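Local coordinates for 3-oxoacyl-[acyl-carrier-protein] synthase, mitochondrial (Arabidopsis thaliana, PDB 2IX4) that catalyses the condensation steps of mitochondrial fatty acid synthesis, lengthening an acyl chain by two carbons taken from malonyl-ACP, at residues M10-G15 against E19-R24; V65-N70 against F74-W79; A103-T108 against K264-K269; A329-A334 against M413-G418; T337-H342 against G346-S351. All coordinates share one frame; numbering follows the deposited sequence.

Contact 1: M10-G15 against E19-R24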
# COMPACT_ATOMS: atom_id res chain seq x y z
N MET A 10 13.95 12.61 9.08
CA MET A 10 13.38 13.14 7.84
C MET A 10 14.41 13.67 6.85
O MET A 10 15.52 14.07 7.24
CB MET A 10 12.32 14.22 8.14
CG MET A 10 12.88 15.55 8.64
SD MET A 10 11.74 16.51 9.67
CE MET A 10 10.21 16.38 8.74
N VAL A 11 14.03 13.66 5.58
CA VAL A 11 14.78 14.32 4.52
C VAL A 11 13.75 15.03 3.64
O VAL A 11 12.85 14.40 3.08
CB VAL A 11 15.70 13.33 3.72
CG1 VAL A 11 14.95 12.09 3.26
CG2 VAL A 11 16.40 14.03 2.56
N THR A 12 13.85 16.36 3.57
CA THR A 12 12.81 17.19 2.95
C THR A 12 13.44 18.25 2.03
O THR A 12 14.67 18.40 2.02
CB THR A 12 11.94 17.92 4.02
OG1 THR A 12 12.72 18.93 4.68
CG2 THR A 12 11.38 16.94 5.05
N PRO A 13 12.61 18.99 1.27
CA PRO A 13 13.11 20.14 0.51
C PRO A 13 13.69 21.28 1.36
O PRO A 13 14.27 22.22 0.82
CB PRO A 13 11.87 20.62 -0.26
CG PRO A 13 10.99 19.41 -0.32
CD PRO A 13 11.17 18.77 1.01
N LEU A 14 13.51 21.20 2.68
CA LEU A 14 14.13 22.15 3.61
C LEU A 14 15.42 21.58 4.22
O LEU A 14 16.00 22.19 5.13
CB LEU A 14 13.16 22.55 4.72
CG LEU A 14 11.83 23.20 4.31
CD1 LEU A 14 10.94 23.40 5.54
CD2 LEU A 14 12.05 24.52 3.58
N GLY A 15 15.85 20.42 3.73
CA GLY A 15 17.12 19.83 4.14
C GLY A 15 17.03 18.39 4.61
O GLY A 15 15.95 17.86 4.85
N GLU A 19 16.74 18.53 12.50
CA GLU A 19 17.26 19.83 12.94
C GLU A 19 17.18 20.88 11.83
O GLU A 19 16.58 21.94 12.02
CB GLU A 19 18.71 19.68 13.43
CG GLU A 19 19.23 20.85 14.27
CD GLU A 19 19.83 21.98 13.44
OE1 GLU A 19 20.52 21.70 12.43
OE2 GLU A 19 19.63 23.17 13.81
N THR A 20 17.75 20.57 10.67
CA THR A 20 17.79 21.49 9.54
C THR A 20 16.39 21.83 9.00
O THR A 20 16.09 23.00 8.75
CB THR A 20 18.71 20.96 8.41
OG1 THR A 20 20.04 20.81 8.92
CG2 THR A 20 18.75 21.93 7.23
N THR A 21 15.55 20.81 8.83
CA THR A 21 14.19 20.99 8.32
C THR A 21 13.35 21.89 9.25
O THR A 21 12.78 22.88 8.80
CB THR A 21 13.48 19.63 8.09
OG1 THR A 21 14.13 18.93 7.04
CG2 THR A 21 12.00 19.83 7.73
N TRP A 22 13.31 21.53 10.53
CA TRP A 22 12.56 22.28 11.54
C TRP A 22 13.03 23.73 11.71
O TRP A 22 12.20 24.64 11.82
CB TRP A 22 12.59 21.55 12.89
CG TRP A 22 11.76 22.20 13.96
CD1 TRP A 22 12.23 22.86 15.07
CD2 TRP A 22 10.33 22.26 14.03
NE1 TRP A 22 11.17 23.32 15.82
CE2 TRP A 22 10.00 22.96 15.21
CE3 TRP A 22 9.30 21.78 13.22
CZ2 TRP A 22 8.67 23.20 15.59
CZ3 TRP A 22 7.98 22.01 13.60
CH2 TRP A 22 7.68 22.72 14.78
N ARG A 23 14.35 23.95 11.72
CA ARG A 23 14.91 25.29 11.86
C ARG A 23 14.48 26.19 10.71
O ARG A 23 14.00 27.30 10.92
CB ARG A 23 16.44 25.25 11.93
CG ARG A 23 17.05 26.37 12.76
CD ARG A 23 18.17 27.12 12.03
NE ARG A 23 19.06 26.26 11.25
CZ ARG A 23 19.29 26.39 9.95
NH1 ARG A 23 18.70 27.36 9.25
NH2 ARG A 23 20.12 25.56 9.33
N ARG A 24 14.64 25.69 9.48
CA ARG A 24 14.28 26.44 8.28
C ARG A 24 12.77 26.65 8.14
O ARG A 24 12.33 27.69 7.65
CB ARG A 24 14.87 25.76 7.04
CG ARG A 24 16.39 25.90 6.94
CD ARG A 24 16.96 25.29 5.66
NE ARG A 24 16.28 25.78 4.46
CZ ARG A 24 16.53 25.36 3.22
NH1 ARG A 24 17.47 24.44 2.99
NH2 ARG A 24 15.85 25.87 2.20
O HOH W 1 16.65 23.59 0.39
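Thr12 and Thr21 meet tip to tip through their hydroxyls, Thr12 OG1 lying 2.7 Å from Thr21 OG1 in a hydrogen bond that either could donate. Thr12 OG1 lies between its own backbone N and carbonyl carbon (chi1 70°), and from there also accepts from Leu14 N at 3.1 Å, an ST turn set over the type I turn from Thr12 to Gly15. Thr21 OG1 has a further partner in Gly17 O. A valine in place of Thr12 would probably leave the Thr21 hydroxyl without this mate and Leu14 N without its acceptor. Met10 also comes tip to tip, SD lying 3.9 Å from Thr21 CG2. Leu14 packs on the same threonine, its CD1 3.8 Å from Thr21 O. Arg24 bends at chi3 (52°) so that its guanidinium lies with one face over Leu14 CA, 4.0 Å above the plane. Its NH1 donates to a water that in turn donates to Pro13 O, while NE forms a salt bridge with Glu29. Gly15 sits where a side chain would collide with Thr20 CG2. Strand 3-12 is thus tied to helix 18-26, which soon follows, by a buried hydroxyl pair, with a water-bridged link at the partly exposed Arg24.

Contact 2: V65-N70 against F74-W79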
# COMPACT_ATOMS: atom_id res chain seq x y z
N VAL A 65 14.65 17.83 -2.57
CA VAL A 65 15.63 17.48 -1.55
C VAL A 65 17.01 17.95 -2.02
O VAL A 65 17.41 17.66 -3.15
CB VAL A 65 15.65 15.95 -1.31
CG1 VAL A 65 16.89 15.53 -0.53
CG2 VAL A 65 14.37 15.50 -0.60
N PRO A 66 17.74 18.70 -1.17
CA PRO A 66 19.11 19.09 -1.51
C PRO A 66 20.09 17.92 -1.39
O PRO A 66 20.21 17.30 -0.33
CB PRO A 66 19.43 20.18 -0.49
CG PRO A 66 18.58 19.88 0.68
CD PRO A 66 17.32 19.24 0.14
N TYR A 67 20.78 17.62 -2.49
CA TYR A 67 21.78 16.56 -2.54
C TYR A 67 23.16 17.12 -2.26
O TYR A 67 23.42 18.29 -2.55
CB TYR A 67 21.78 15.89 -3.92
CG TYR A 67 20.67 14.88 -4.17
CD1 TYR A 67 20.97 13.62 -4.69
CD2 TYR A 67 19.34 15.19 -3.92
CE1 TYR A 67 19.96 12.69 -4.94
CE2 TYR A 67 18.33 14.27 -4.16
CZ TYR A 67 18.64 13.02 -4.67
OH TYR A 67 17.64 12.11 -4.91
N GLY A 68 24.05 16.30 -1.72
CA GLY A 68 25.42 16.72 -1.46
C GLY A 68 26.05 16.03 -0.27
O GLY A 68 25.36 15.35 0.49
N SER A 69 27.35 16.23 -0.11
CA SER A 69 28.11 15.57 0.95
C SER A 69 28.35 16.48 2.17
O SER A 69 29.12 16.13 3.07
CB SER A 69 29.44 15.06 0.39
OG SER A 69 30.09 16.06 -0.37
N ASN A 70 27.68 17.63 2.18
CA ASN A 70 27.80 18.61 3.26
C ASN A 70 26.64 18.49 4.26
O ASN A 70 25.65 17.82 3.96
CB ASN A 70 27.89 20.03 2.69
CG ASN A 70 29.06 20.21 1.74
OD1 ASN A 70 30.22 20.01 2.11
ND2 ASN A 70 28.76 20.60 0.50
N PHE A 74 21.42 15.58 1.36
CA PHE A 74 21.23 14.15 1.15
C PHE A 74 22.32 13.60 0.23
O PHE A 74 22.39 13.96 -0.94
CB PHE A 74 19.84 13.89 0.55
CG PHE A 74 19.61 12.46 0.12
CD1 PHE A 74 19.29 11.48 1.06
CD2 PHE A 74 19.71 12.10 -1.22
CE1 PHE A 74 19.07 10.17 0.66
CE2 PHE A 74 19.50 10.79 -1.63
CZ PHE A 74 19.18 9.82 -0.69
N ASP A 75 23.16 12.71 0.77
CA ASP A 75 24.28 12.14 0.01
C ASP A 75 23.88 10.86 -0.72
O ASP A 75 23.78 9.79 -0.11
CB ASP A 75 25.47 11.88 0.94
CG ASP A 75 26.74 11.52 0.18
OD1 ASP A 75 26.75 11.57 -1.07
OD2 ASP A 75 27.75 11.20 0.85
N GLU A 76 23.67 10.97 -2.03
CA GLU A 76 23.29 9.83 -2.87
C GLU A 76 24.34 8.71 -2.89
O GLU A 76 24.01 7.55 -3.11
CB GLU A 76 22.94 10.28 -4.30
CG GLU A 76 24.14 10.64 -5.21
CD GLU A 76 24.83 11.96 -4.86
OE1 GLU A 76 24.24 12.78 -4.11
OE2 GLU A 76 25.96 12.18 -5.33
N ALA A 77 25.60 9.07 -2.64
CA ALA A 77 26.70 8.10 -2.57
C ALA A 77 26.61 7.19 -1.34
O ALA A 77 27.24 6.13 -1.29
CB ALA A 77 28.04 8.83 -2.59
N LEU A 78 25.83 7.62 -0.35
CA LEU A 78 25.67 6.89 0.89
C LEU A 78 24.36 6.10 0.94
O LEU A 78 24.31 5.01 1.52
CB LEU A 78 25.75 7.85 2.08
CG LEU A 78 25.85 7.31 3.51
CD1 LEU A 78 27.15 6.54 3.73
CD2 LEU A 78 25.73 8.45 4.51
N TRP A 79 23.32 6.65 0.33
CA TRP A 79 21.96 6.10 0.47
C TRP A 79 21.41 5.48 -0.81
O TRP A 79 20.46 4.70 -0.76
CB TRP A 79 21.00 7.18 0.98
CG TRP A 79 21.45 7.81 2.27
CD1 TRP A 79 21.88 9.10 2.45
CD2 TRP A 79 21.52 7.18 3.56
NE1 TRP A 79 22.21 9.31 3.76
CE2 TRP A 79 22.00 8.15 4.47
CE3 TRP A 79 21.23 5.89 4.03
CZ2 TRP A 79 22.20 7.87 5.83
CZ3 TRP A 79 21.43 5.61 5.38
CH2 TRP A 79 21.91 6.60 6.26
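The Tyr67 ring receives the edge of Phe74 on one face: Phe74 CD2 stands 3.6 Å above the plane of the Tyr67 ring, over its centre. The planes meet at 73°, a T-shaped stack, although the two side chains run alongside each other and point the same way. At the rim of the same tyrosine, near its plane, Glu76 OE1 approaches Tyr67 CD1 at 3.4 Å, with carboxylate and ring only 20° apart. Glu76 reaches this edge through a bend at chi2 (-73°), its CB resting near Tyr67 CE1 as well. The phenol oxygen is hydrogen-bonded to the hydroxyl of Tyr91 on helix 87-102, whose ring also packs edge-to-face with Phe74. Val65 brings CG1 to 3.5 Å from Phe74 CB, and both residues lean on Val11 of strand 3-12.

The two backbones form a single bridge between Tyr67 and Phe74. Phe74 N donates almost straight to Pro66 O at 2.7 Å, in the carbonyl plane, whereas Gly68 N meets Phe74 O at 3.0 Å from above the carbonyl plane. The two bonds flank Tyr67 and both use Phe74, the pattern of a parallel bridge, which closes a short loop leading into helix 76-79. Asp75 holds the N-cap position: its OD1 accepts from Ala77 N at 3.2 Å, approached from above the carboxylate plane, and its backbone O accepts from both Leu78 N and Trp79 N. Gly68 has a positive phi, at which a side chain would crowd the preceding carbonyl oxygen, and its O packs 3.4 Å from Asp75 CA.

Contact 3: A103-T108 against K264-K269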
# COMPACT_ATOMS: atom_id res chain seq x y z
N ALA A 103 16.31 7.51 18.48
CA ALA A 103 15.67 6.63 19.45
C ALA A 103 16.65 5.73 20.20
O ALA A 103 16.28 5.05 21.16
CB ALA A 103 14.60 5.78 18.77
N GLU A 104 17.91 5.73 19.76
CA GLU A 104 18.94 4.83 20.27
C GLU A 104 18.47 3.37 20.20
O GLU A 104 18.67 2.59 21.13
CB GLU A 104 19.39 5.23 21.68
CG GLU A 104 19.94 6.65 21.76
CD GLU A 104 20.65 6.96 23.07
OE1 GLU A 104 20.56 6.16 24.03
OE2 GLU A 104 21.31 8.02 23.13
N TRP A 105 17.83 3.03 19.08
CA TRP A 105 17.30 1.69 18.86
C TRP A 105 18.00 1.00 17.70
O TRP A 105 17.53 1.03 16.56
CB TRP A 105 15.78 1.72 18.65
CG TRP A 105 15.17 0.34 18.70
CD1 TRP A 105 14.59 -0.34 17.66
CD2 TRP A 105 15.09 -0.52 19.84
NE1 TRP A 105 14.15 -1.57 18.09
CE2 TRP A 105 14.45 -1.71 19.42
CE3 TRP A 105 15.50 -0.41 21.18
CZ2 TRP A 105 14.20 -2.78 20.29
CZ3 TRP A 105 15.26 -1.48 22.04
CH2 TRP A 105 14.61 -2.64 21.59
N LEU A 106 19.13 0.37 18.00
CA LEU A 106 19.85 -0.45 17.04
C LEU A 106 20.15 -1.79 17.71
O LEU A 106 21.30 -2.09 18.00
CB LEU A 106 21.14 0.25 16.58
CG LEU A 106 20.98 1.61 15.88
CD1 LEU A 106 22.28 2.41 15.92
CD2 LEU A 106 20.48 1.46 14.45
N PRO A 107 19.09 -2.60 17.97
CA PRO A 107 19.28 -3.81 18.77
C PRO A 107 20.18 -4.84 18.08
O PRO A 107 20.16 -4.98 16.86
CB PRO A 107 17.86 -4.35 18.92
CG PRO A 107 17.11 -3.80 17.77
CD PRO A 107 17.69 -2.45 17.53
N THR A 108 20.96 -5.54 18.89
CA THR A 108 21.80 -6.63 18.40
C THR A 108 21.18 -7.98 18.72
O THR A 108 21.47 -8.98 18.05
CB THR A 108 23.21 -6.56 19.02
OG1 THR A 108 23.10 -6.54 20.45
CG2 THR A 108 23.94 -5.31 18.56
N LYS A 264 9.87 3.18 28.61
CA LYS A 264 10.24 3.58 29.97
C LYS A 264 11.30 2.68 30.58
O LYS A 264 12.20 3.15 31.27
CB LYS A 264 9.01 3.64 30.88
CG LYS A 264 8.12 4.87 30.67
CD LYS A 264 7.09 5.01 31.78
CE LYS A 264 5.99 3.96 31.68
NZ LYS A 264 5.06 4.03 32.84
N ARG A 265 11.18 1.38 30.30
CA ARG A 265 12.13 0.37 30.80
C ARG A 265 13.58 0.64 30.39
O ARG A 265 14.49 0.53 31.21
CB ARG A 265 11.71 -1.02 30.33
CG ARG A 265 10.80 -1.77 31.28
CD ARG A 265 11.58 -2.78 32.11
NE ARG A 265 11.80 -4.03 31.39
CZ ARG A 265 12.51 -5.06 31.85
NH1 ARG A 265 13.08 -5.00 33.05
NH2 ARG A 265 12.65 -6.16 31.12
N ARG A 266 13.78 1.01 29.13
CA ARG A 266 15.12 1.24 28.59
C ARG A 266 15.60 2.68 28.74
O ARG A 266 16.70 3.02 28.30
CB ARG A 266 15.20 0.78 27.13
CG ARG A 266 14.35 1.56 26.15
CD ARG A 266 14.42 0.93 24.77
NE ARG A 266 13.90 1.82 23.73
CZ ARG A 266 14.64 2.67 23.03
NH1 ARG A 266 15.95 2.78 23.26
NH2 ARG A 266 14.08 3.43 22.10
N GLY A 267 14.77 3.52 29.36
CA GLY A 267 15.12 4.92 29.63
C GLY A 267 15.18 5.79 28.38
O GLY A 267 16.02 6.68 28.29
N ALA A 268 14.29 5.53 27.43
CA ALA A 268 14.25 6.28 26.19
C ALA A 268 13.54 7.61 26.40
O ALA A 268 12.59 7.70 27.18
CB ALA A 268 13.56 5.47 25.10
N LYS A 269 13.99 8.64 25.70
CA LYS A 269 13.30 9.92 25.75
C LYS A 269 12.07 9.85 24.86
O LYS A 269 12.09 9.25 23.79
CB LYS A 269 14.23 11.10 25.39
CG LYS A 269 14.90 11.05 24.02
CD LYS A 269 14.21 11.97 23.01
CE LYS A 269 15.21 12.56 22.02
NZ LYS A 269 16.01 11.52 21.33
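Ala103 opens the contact by offering its carbonyl O to the end of Arg266. Both terminal nitrogens grip that single oxygen: Arg266 NH2 lies 2.9 Å from Ala103 O, and Arg266 NH1 lies 3.1 Å from the same atom. The oxygen is only 2° out of the guanidinium plane, so the pair of bonds fixes the rotation of the flat group. The Ala103 methyl adds a looser approach to NH2. Glu104, with positive phi, is the C-prime residue of the Schellman motif that ends helix 87-102; this turn presents the Ala103 carbonyl to the arginine. At Trp105 the six-membered ring comes next, CE3 standing 3.6 Å above the centre of one guanidinium face, with the planes 53° apart. Trp105 CG is anti to the backbone N (chi1 -169°), which brings the ring back to the arginine, while its CZ3 touches Arg266 CD. The opposite guanidinium face lies under Ala268 CB, also 3.6 Å from the plane.

Arg266 is extended from CG to NE, long enough to span from the end of helix 260-265, where Gly267 completes another Schellman motif, to the end of helix 87-102. Its NH2 also makes a salt bridge with Glu258 of strand 251-259. Lys269 pairs with Asp102, a second charged tie between the two regions, and Ala103, Arg266 and Ala268 all rest on Thr6 of strand 3-12.

Contact 4: A329-A334 against M413-G418. With K (potassium ion), chain D.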
# COMPACT_ATOMS: atom_id res chain seq x y z
N ALA A 329 -10.55 25.16 1.03
CA ALA A 329 -11.82 25.68 1.53
C ALA A 329 -12.64 24.59 2.22
O ALA A 329 -13.23 24.83 3.28
CB ALA A 329 -12.61 26.30 0.39
N VAL A 330 -12.67 23.40 1.62
CA VAL A 330 -13.39 22.26 2.18
C VAL A 330 -12.83 21.88 3.55
O VAL A 330 -13.59 21.70 4.50
CB VAL A 330 -13.36 21.04 1.21
CG1 VAL A 330 -13.82 19.77 1.91
CG2 VAL A 330 -14.22 21.31 -0.02
N GLU A 331 -11.51 21.81 3.67
CA GLU A 331 -10.89 21.49 4.96
C GLU A 331 -11.16 22.59 5.99
O GLU A 331 -11.46 22.30 7.14
CB GLU A 331 -9.39 21.21 4.82
CG GLU A 331 -8.76 20.68 6.10
CD GLU A 331 -7.28 20.41 5.97
OE1 GLU A 331 -6.67 20.85 4.98
OE2 GLU A 331 -6.72 19.74 6.87
N ALA A 332 -11.05 23.85 5.56
CA ALA A 332 -11.34 24.99 6.43
C ALA A 332 -12.76 24.90 6.98
O ALA A 332 -12.99 25.10 8.17
CB ALA A 332 -11.15 26.31 5.68
N ARG A 333 -13.70 24.57 6.10
CA ARG A 333 -15.10 24.35 6.45
C ARG A 333 -15.23 23.20 7.46
O ARG A 333 -15.98 23.30 8.44
CB ARG A 333 -15.90 24.04 5.19
CG ARG A 333 -17.35 24.45 5.23
CD ARG A 333 -17.96 24.46 3.83
NE ARG A 333 -17.41 25.52 2.98
CZ ARG A 333 -16.72 25.32 1.86
NH1 ARG A 333 -16.48 24.09 1.42
NH2 ARG A 333 -16.27 26.36 1.17
N ALA A 334 -14.48 22.13 7.23
CA ALA A 334 -14.48 20.96 8.10
C ALA A 334 -13.88 21.25 9.48
O ALA A 334 -14.39 20.75 10.49
CB ALA A 334 -13.73 19.81 7.43
N MET A 413 -2.92 17.77 16.12
CA MET A 413 -3.61 16.90 15.17
C MET A 413 -3.13 17.19 13.74
O MET A 413 -2.94 18.35 13.37
CB MET A 413 -5.13 17.09 15.27
CG MET A 413 -5.95 16.28 14.27
SD MET A 413 -7.73 16.58 14.41
CE MET A 413 -8.15 15.51 15.78
N SER A 414 -2.93 16.13 12.96
CA SER A 414 -2.46 16.26 11.58
C SER A 414 -3.37 15.52 10.60
O SER A 414 -3.56 14.31 10.70
CB SER A 414 -1.02 15.74 11.47
OG SER A 414 -0.49 15.99 10.17
N ASN A 415 -3.93 16.27 9.65
CA ASN A 415 -4.82 15.72 8.62
C ASN A 415 -4.07 15.36 7.34
O ASN A 415 -3.18 16.10 6.91
CB ASN A 415 -5.91 16.73 8.27
CG ASN A 415 -6.85 17.02 9.43
OD1 ASN A 415 -6.91 16.26 10.40
ND2 ASN A 415 -7.59 18.11 9.32
N SER A 416 -4.42 14.22 6.74
CA SER A 416 -3.89 13.82 5.43
C SER A 416 -4.99 13.20 4.59
O SER A 416 -5.59 12.20 4.99
CB SER A 416 -2.74 12.83 5.59
OG SER A 416 -1.74 13.34 6.45
N PHE A 417 -5.25 13.79 3.42
CA PHE A 417 -6.30 13.31 2.51
C PHE A 417 -5.70 12.91 1.16
O PHE A 417 -4.76 13.55 0.68
CB PHE A 417 -7.39 14.37 2.31
CG PHE A 417 -7.79 15.10 3.58
CD1 PHE A 417 -8.13 14.41 4.74
CD2 PHE A 417 -7.84 16.49 3.60
CE1 PHE A 417 -8.51 15.09 5.90
CE2 PHE A 417 -8.22 17.18 4.75
CZ PHE A 417 -8.55 16.48 5.90
N GLY A 418 -6.24 11.86 0.54
CA GLY A 418 -5.71 11.37 -0.73
C GLY A 418 -6.75 11.11 -1.80
O GLY A 418 -7.95 11.11 -1.52
K K D . -1.19 17.57 7.76
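Two contacts, one a hydrogen bond and one at a ring edge, join Glu331 to the strand 413-418. In the first, Asn415 ND2 donates to Glu331 OE2 at 3.1 Å with an angle of 162° at the hydrogen. The carboxylate oxygen uses its anti lone pair, away from OE1, and lies close to the amide plane of Asn415. Glu331 reaches across because its chain is fully extended beyond CG, which sits anti to the backbone N (chi1 -171°). The same carboxylate accepts from the backbone of His320 at OE2 and of Ala321 at OE1, so this buried group is met by three N-H groups. Asn415 OD1 in turn accepts from Ser425 on the neighbouring strand 422-429.

Helix 325-339 thereby packs against the mixed sheet of the thiolase-like fold, where strand 411-418 runs beside strand 316-318 and leads to Gly418 of the hexanoic acid pocket. An alanine in place of Glu331 would probably leave Asn415 ND2 and the His320 and Ala321 amides without the carboxylate that accepts from them.

The second contact sets the carboxylate at the edge of the Phe417 ring: Phe417 CE2 lies 3.6 Å from Glu331 CD, near the ring plane, with carboxylate and ring planes 69° apart. The side chain of Phe417 is also about 4 Å from that of His320, predicted to be catalytic.

Metal binding takes the other side of the strand. Ser414 OG at 3.0 Å and Asn415 O at 2.6 Å bind the potassium ion, with Asn318 O, Ala319 O and Glu368 OE1 among the other ligands.

Contact 5: T337-H342 against G346-S351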
# COMPACT_ATOMS: atom_id res chain seq x y z
N THR A 337 -16.46 23.00 11.41
CA THR A 337 -17.51 22.08 11.85
C THR A 337 -17.09 21.27 13.08
O THR A 337 -17.88 21.06 14.00
CB THR A 337 -17.96 21.14 10.70
OG1 THR A 337 -18.46 21.92 9.61
CG2 THR A 337 -19.06 20.17 11.16
N VAL A 338 -15.83 20.83 13.10
CA VAL A 338 -15.32 20.00 14.19
C VAL A 338 -15.07 20.82 15.46
O VAL A 338 -15.38 20.37 16.57
CB VAL A 338 -14.04 19.24 13.76
CG1 VAL A 338 -13.38 18.55 14.95
CG2 VAL A 338 -14.38 18.22 12.68
N PHE A 339 -14.50 22.01 15.30
CA PHE A 339 -14.06 22.80 16.44
C PHE A 339 -14.99 23.97 16.79
O PHE A 339 -14.89 24.54 17.88
CB PHE A 339 -12.62 23.26 16.23
CG PHE A 339 -11.63 22.13 16.12
CD1 PHE A 339 -11.19 21.68 14.88
CD2 PHE A 339 -11.15 21.50 17.27
CE1 PHE A 339 -10.29 20.63 14.78
CE2 PHE A 339 -10.25 20.45 17.18
CZ PHE A 339 -9.81 20.01 15.93
N SER A 340 -15.91 24.29 15.88
CA SER A 340 -16.88 25.39 16.05
C SER A 340 -16.34 26.59 16.84
O SER A 340 -15.45 27.29 16.36
CB SER A 340 -18.21 24.87 16.62
OG SER A 340 -18.02 24.20 17.85
N GLU A 341 -16.86 26.80 18.05
CA GLU A 341 -16.51 27.96 18.87
C GLU A 341 -15.01 28.04 19.18
O GLU A 341 -14.44 29.13 19.22
CB GLU A 341 -17.32 27.97 20.17
CG GLU A 341 -18.76 27.44 20.05
CD GLU A 341 -19.68 28.35 19.25
OE1 GLU A 341 -19.94 28.04 18.06
OE2 GLU A 341 -20.14 29.38 19.79
N HIS A 342 -14.38 26.88 19.37
CA HIS A 342 -12.94 26.79 19.64
C HIS A 342 -12.11 27.32 18.47
O HIS A 342 -11.01 27.85 18.67
CB HIS A 342 -12.56 25.34 19.96
CG HIS A 342 -11.13 25.16 20.36
ND1 HIS A 342 -10.61 25.67 21.53
CD2 HIS A 342 -10.11 24.50 19.76
CE1 HIS A 342 -9.33 25.36 21.62
NE2 HIS A 342 -9.00 24.64 20.56
N GLY A 346 -10.84 32.10 17.53
CA GLY A 346 -9.42 32.32 17.29
C GLY A 346 -8.52 31.60 18.28
O GLY A 346 -7.30 31.77 18.24
N THR A 347 -9.12 30.79 19.15
CA THR A 347 -8.38 30.02 20.15
C THR A 347 -7.54 28.91 19.50
O THR A 347 -6.39 28.70 19.88
CB THR A 347 -9.32 29.41 21.22
OG1 THR A 347 -10.16 30.44 21.76
CG2 THR A 347 -8.52 28.77 22.35
N LEU A 348 -8.13 28.21 18.53
CA LEU A 348 -7.43 27.13 17.83
C LEU A 348 -6.36 27.67 16.90
O LEU A 348 -6.63 28.54 16.06
CB LEU A 348 -8.42 26.25 17.05
CG LEU A 348 -7.84 25.13 16.16
CD1 LEU A 348 -7.30 23.96 16.99
CD2 LEU A 348 -8.88 24.64 15.17
N ALA A 349 -5.14 27.16 17.06
CA ALA A 349 -4.05 27.46 16.15
C ALA A 349 -4.02 26.41 15.05
O ALA A 349 -4.06 25.21 15.32
CB ALA A 349 -2.72 27.48 16.89
N PHE A 350 -3.98 26.86 13.80
CA PHE A 350 -3.84 25.94 12.67
C PHE A 350 -3.05 26.55 11.52
O PHE A 350 -3.09 27.76 11.30
CB PHE A 350 -5.20 25.40 12.20
CG PHE A 350 -6.09 26.44 11.59
CD1 PHE A 350 -6.18 26.57 10.21
CD2 PHE A 350 -6.87 27.27 12.39
CE1 PHE A 350 -7.01 27.52 9.63
CE2 PHE A 350 -7.70 28.23 11.82
CZ PHE A 350 -7.77 28.35 10.44
N SER A 351 -2.33 25.70 10.81
CA SER A 351 -1.53 26.11 9.66
C SER A 351 -1.33 24.94 8.72
O SER A 351 -1.51 23.78 9.10
CB SER A 351 -0.17 26.65 10.11
OG SER A 351 0.58 25.64 10.78
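Leu348 N donates to His342 O at 2.9 Å, the hydrogen bond between the two segments, with the donor tilted 20° from the carbonyl plane. It joins the short helix 341-344 to the chain just before strand 349-351, closing the short connection through Gly346, whose positive phi suits a residue without a side chain. Around this bond the imidazole of His342 lies across Thr347 and Leu348. Its CG is anti to the backbone N (chi1 -175°), which lays the ring over the start of the second segment, with Leu348 N toward one face, offset to the rim. The ring carbons do the touching: His342 CD2 is 3.6 Å from Leu348 CB, and His342 CE1 is 3.6 Å from Thr347 CG2. His342 NE2 is hydrogen-bonded to Ile314 O, while the hydroxyl of Thr347 pairs with Ser345.

The two methyls of Leu348 are divided between aromatic neighbours. CD1 lies near His342 CD2 and NE2, while CD2 sits over a face of Phe339 in a CH-pi contact, 4.1 Å from the ring centroid. Phe339 ends helix 325-339, which links the parallel neighbours 316-318 and 349-351 in a beta-alpha-beta crossover; both it and Leu348 pack on Val317. One backbone bond, together with carbon packing by Leu348, His342 and Phe339, thus turns the chain from helix to strand, and the polar ends of His342 and Thr347 are satisfied by partners outside the interface.

How the contacts relate
Contacts 1, 2 and 3 follow one another along the chain, and contact 5 falls in sequence between the two segments of contact 4. Contacts 1 and 2 touch: their centres are 13 Å apart, and Val11 CG2 packs 3.5 Å from Val65 CG1. Contacts 4 and 5, centres 12 Å apart, share helix 325-339 and meet where Met413 approaches Phe339. Contacts 1, 4 and 5 all reach the large mixed sheet, which links the loops and helices packed on it to the potassium site and acyl pocket at contact 4. Contact 3 stands apart, about 35 Å from contact 4 between centres, tying peripheral helix ends. Contacts 2 and 4 lie on opposite sides of the chain's centre.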